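Local atomic coordinates of UTP-glucose-1-phosphate uridylyltransferase 2 (Trypanosoma brucei, PDB entry 3GUE), a protein that probably catalyses the formation of UDP-glucose and diphosphate from UTP and alpha-D-glucose 1-phosphate. Residues A[57-65]-A[364-372]. Numbering follows the deposited sequence. Where two conformers were deposited one is given.
With UPG (uridine-5'-diphosphate-glucose), chain C.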
# COMPACT_ATOMS: atom_id res chain seq x y z
N SER A 57 22.79 0.35 -7.13
CA SER A 57 23.26 0.80 -5.84
C SER A 57 22.39 1.95 -5.34
O SER A 57 21.77 2.65 -6.16
CB SER A 57 24.74 1.17 -5.89
OG SER A 57 24.96 2.37 -6.60
N LEU A 58 22.31 2.07 -4.00
CA LEU A 58 21.65 3.20 -3.31
C LEU A 58 22.26 3.50 -1.93
O LEU A 58 22.82 2.61 -1.29
CB LEU A 58 20.15 2.92 -3.13
CG LEU A 58 19.14 2.98 -4.27
CD1 LEU A 58 17.77 2.48 -3.77
CD2 LEU A 58 19.02 4.40 -4.85
N PRO A 59 22.12 4.74 -1.44
CA PRO A 59 22.60 5.08 -0.10
C PRO A 59 21.79 4.35 0.95
O PRO A 59 20.60 4.16 0.78
CB PRO A 59 22.30 6.58 0.03
CG PRO A 59 22.09 7.06 -1.36
CD PRO A 59 21.48 5.90 -2.09
N PHE A 60 22.48 3.95 2.01
CA PHE A 60 21.88 3.25 3.13
C PHE A 60 21.68 4.25 4.24
O PHE A 60 22.46 5.19 4.37
CB PHE A 60 22.81 2.10 3.57
CG PHE A 60 22.59 0.82 2.80
CD1 PHE A 60 22.09 -0.32 3.43
CD2 PHE A 60 22.86 0.77 1.43
CE1 PHE A 60 21.87 -1.49 2.71
CE2 PHE A 60 22.64 -0.39 0.70
CZ PHE A 60 22.14 -1.53 1.34
N LEU A 61 20.65 4.03 5.05
CA LEU A 61 20.30 4.90 6.17
C LEU A 61 21.40 5.11 7.22
O LEU A 61 21.60 6.24 7.72
CB LEU A 61 19.05 4.34 6.84
CG LEU A 61 18.17 5.20 7.72
CD1 LEU A 61 17.35 6.15 6.90
CD2 LEU A 61 17.27 4.21 8.44
N GLN A 62 22.13 4.03 7.55
CA GLN A 62 23.24 4.09 8.52
C GLN A 62 24.31 5.08 8.08
O GLN A 62 24.79 5.88 8.89
CB GLN A 62 23.86 2.71 8.76
CG GLN A 62 24.50 2.57 10.15
CD GLN A 62 25.06 1.19 10.43
N GLY A 63 24.70 5.00 6.81
CA GLY A 63 25.57 5.99 6.21
C GLY A 63 25.05 7.39 6.46
O GLY A 63 25.65 8.14 7.23
N ILE A 64 23.88 7.71 5.90
CA ILE A 64 23.44 9.10 5.71
C ILE A 64 22.96 9.86 6.95
O ILE A 64 22.86 11.09 6.92
CB ILE A 64 22.37 9.21 4.58
CG1 ILE A 64 21.19 8.27 4.83
CG2 ILE A 64 23.00 8.96 3.21
CD1 ILE A 64 19.84 8.79 4.30
N GLU A 65 22.63 9.11 8.01
CA GLU A 65 22.12 9.71 9.26
C GLU A 65 23.23 10.07 10.27
O GLU A 65 24.30 9.47 10.26
CB GLU A 65 21.09 8.79 9.91
CG GLU A 65 19.74 8.79 9.20
CD GLU A 65 18.65 8.01 9.94
OE1 GLU A 65 18.98 7.27 10.90
OE2 GLU A 65 17.47 8.15 9.56
N ALA A 364 15.98 8.15 -3.11
CA ALA A 364 15.56 6.93 -2.47
C ALA A 364 16.72 6.44 -1.57
O ALA A 364 17.89 6.52 -1.96
CB ALA A 364 15.22 5.89 -3.50
N VAL A 365 16.38 5.95 -0.38
CA VAL A 365 17.38 5.43 0.58
C VAL A 365 17.01 4.04 1.06
O VAL A 365 15.83 3.77 1.35
CB VAL A 365 17.46 6.36 1.82
CG1 VAL A 365 18.61 5.94 2.81
CG2 VAL A 365 17.59 7.80 1.41
N VAL A 366 17.99 3.14 1.19
CA VAL A 366 17.68 1.79 1.71
C VAL A 366 17.54 1.77 3.23
O VAL A 366 18.44 2.19 3.95
CB VAL A 366 18.69 0.69 1.25
CG1 VAL A 366 18.12 -0.68 1.59
CG2 VAL A 366 18.97 0.79 -0.24
N VAL A 367 16.39 1.30 3.72
CA VAL A 367 16.11 1.29 5.15
C VAL A 367 16.05 -0.16 5.62
O VAL A 367 15.86 -1.09 4.80
CB VAL A 367 14.83 2.14 5.55
CG1 VAL A 367 14.95 3.59 5.06
CG2 VAL A 367 13.49 1.48 5.06
N PRO A 368 16.28 -0.40 6.93
CA PRO A 368 16.16 -1.76 7.43
C PRO A 368 14.73 -2.34 7.25
O PRO A 368 13.74 -1.61 7.29
CB PRO A 368 16.50 -1.62 8.92
CG PRO A 368 17.24 -0.32 9.03
CD PRO A 368 16.66 0.56 7.99
N ARG A 369 14.65 -3.64 7.02
CA ARG A 369 13.37 -4.32 6.90
C ARG A 369 12.43 -4.05 8.07
O ARG A 369 11.25 -4.21 7.92
CB ARG A 369 13.56 -5.83 6.72
CG ARG A 369 12.28 -6.56 6.31
CD ARG A 369 12.31 -6.90 4.83
NE ARG A 369 11.00 -7.33 4.33
CZ ARG A 369 10.57 -7.10 3.08
NH1 ARG A 369 11.33 -6.42 2.24
NH2 ARG A 369 9.37 -7.50 2.69
N GLU A 370 12.92 -3.62 9.24
CA GLU A 370 11.98 -3.49 10.36
C GLU A 370 11.00 -2.31 10.18
O GLU A 370 10.05 -2.15 10.95
CB GLU A 370 12.67 -3.56 11.74
CG GLU A 370 13.63 -4.78 11.91
CD GLU A 370 12.93 -6.14 12.00
OE1 GLU A 370 12.25 -6.37 13.02
OE2 GLU A 370 13.10 -7.00 11.08
N ARG A 371 11.20 -1.52 9.13
CA ARG A 371 10.26 -0.44 8.79
C ARG A 371 9.17 -0.80 7.78
O ARG A 371 8.43 0.07 7.32
CB ARG A 371 11.01 0.80 8.29
CG ARG A 371 11.97 1.36 9.30
CD ARG A 371 12.45 2.71 8.92
NE ARG A 371 13.43 3.16 9.89
CZ ARG A 371 14.09 4.31 9.83
NH1 ARG A 371 13.90 5.15 8.81
NH2 ARG A 371 14.98 4.61 10.77
N PHE A 372 9.09 -2.08 7.41
CA PHE A 372 8.25 -2.53 6.31
C PHE A 372 7.73 -3.96 6.63
O PHE A 372 8.48 -4.91 6.54
CB PHE A 372 9.07 -2.48 5.00
CG PHE A 372 8.30 -2.90 3.75
CD1 PHE A 372 7.14 -2.22 3.36
CD2 PHE A 372 8.78 -3.92 2.93
CE1 PHE A 372 6.45 -2.59 2.22
CE2 PHE A 372 8.09 -4.29 1.77
CZ PHE A 372 6.93 -3.63 1.41
N1 UPG C . -4.97 3.25 -1.05
C2 UPG C . -5.61 4.50 -0.96
N3 UPG C . -6.27 4.96 -2.09
C4 UPG C . -6.32 4.26 -3.27
C5 UPG C . -5.66 3.02 -3.37
C6 UPG C . -4.98 2.51 -2.27
O2 UPG C . -5.65 5.20 0.06
O4 UPG C . -6.95 4.76 -4.21
C1C UPG C . -4.23 2.71 0.14
C2C UPG C . -4.45 1.26 0.59
O2C UPG C . -5.64 1.15 1.40
C3C UPG C . -3.20 1.06 1.44
C4C UPG C . -2.14 1.80 0.64
O4C UPG C . -2.84 2.76 -0.20
O3C UPG C . -3.37 1.74 2.69
C5C UPG C . -1.34 0.84 -0.29
O5C UPG C . -2.11 0.30 -1.34
PA UPG C . -1.94 -1.25 -1.78
O1A UPG C . -1.97 -2.01 -0.50
O2A UPG C . -2.86 -1.61 -2.86
O3A UPG C . -0.39 -1.27 -2.32
PB UPG C . 0.14 -0.99 -3.84
O1B UPG C . -0.42 0.30 -4.28
O2B UPG C . -0.02 -2.21 -4.69
O3B UPG C . 1.71 -0.91 -3.54
C1' UPG C . 2.22 0.19 -2.70
C2' UPG C . 3.22 1.00 -3.52
C3' UPG C . 4.32 0.04 -3.97
C4' UPG C . 5.01 -0.56 -2.74
C5' UPG C . 3.96 -1.27 -1.84
C6' UPG C . 4.55 -1.59 -0.49
O2' UPG C . 2.60 1.60 -4.67
O3' UPG C . 5.22 0.74 -4.82
O4' UPG C . 6.02 -1.47 -3.12
O5' UPG C . 2.81 -0.44 -1.55
O6' UPG C . 3.74 -2.56 0.17
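Phe60 and Val366 form a single parallel beta bridge, in which Val366 N donates to Pro59 O (2.8 Å) and Leu61 N to Val366 O (3.1 Å). The bridge lays residues 59-61 beside strand 362-366, which pairs on its other side with strand 242-248 and is outermost in the mixed central sheet of this GT-A-type nucleotidyltransferase. Phe60 is also the N-cap of helix 61-64.

The side chains divide between the two faces of the strand. On one, the Phe60 ring lies flat against Val366 in a CH-pi contact, CB sitting 3.9 Å from the ring centroid and 2° off its normal, while Leu58 crosses Val366 at about a right angle, CB against CG2. On the other, Ile64, packed on helix 229-237, meets Val365 tip to tip, CD1 to CG1 at a tight 3.4 Å.

Leu61, its CG anti to the backbone N (chi1 -160°), sends CD1 to Val367 CG1 and CD2 to Pro368 CD. Extended Arg371 comes from the opposite direction, salt-bridged to Asp228 and Glu245. Just beyond it, the ring edge of Phe372 meets O6' of bound UDP-glucose. One face of the Arg371 guanidinium takes Leu61 CD2 near its rim, 3.3 Å from NH2.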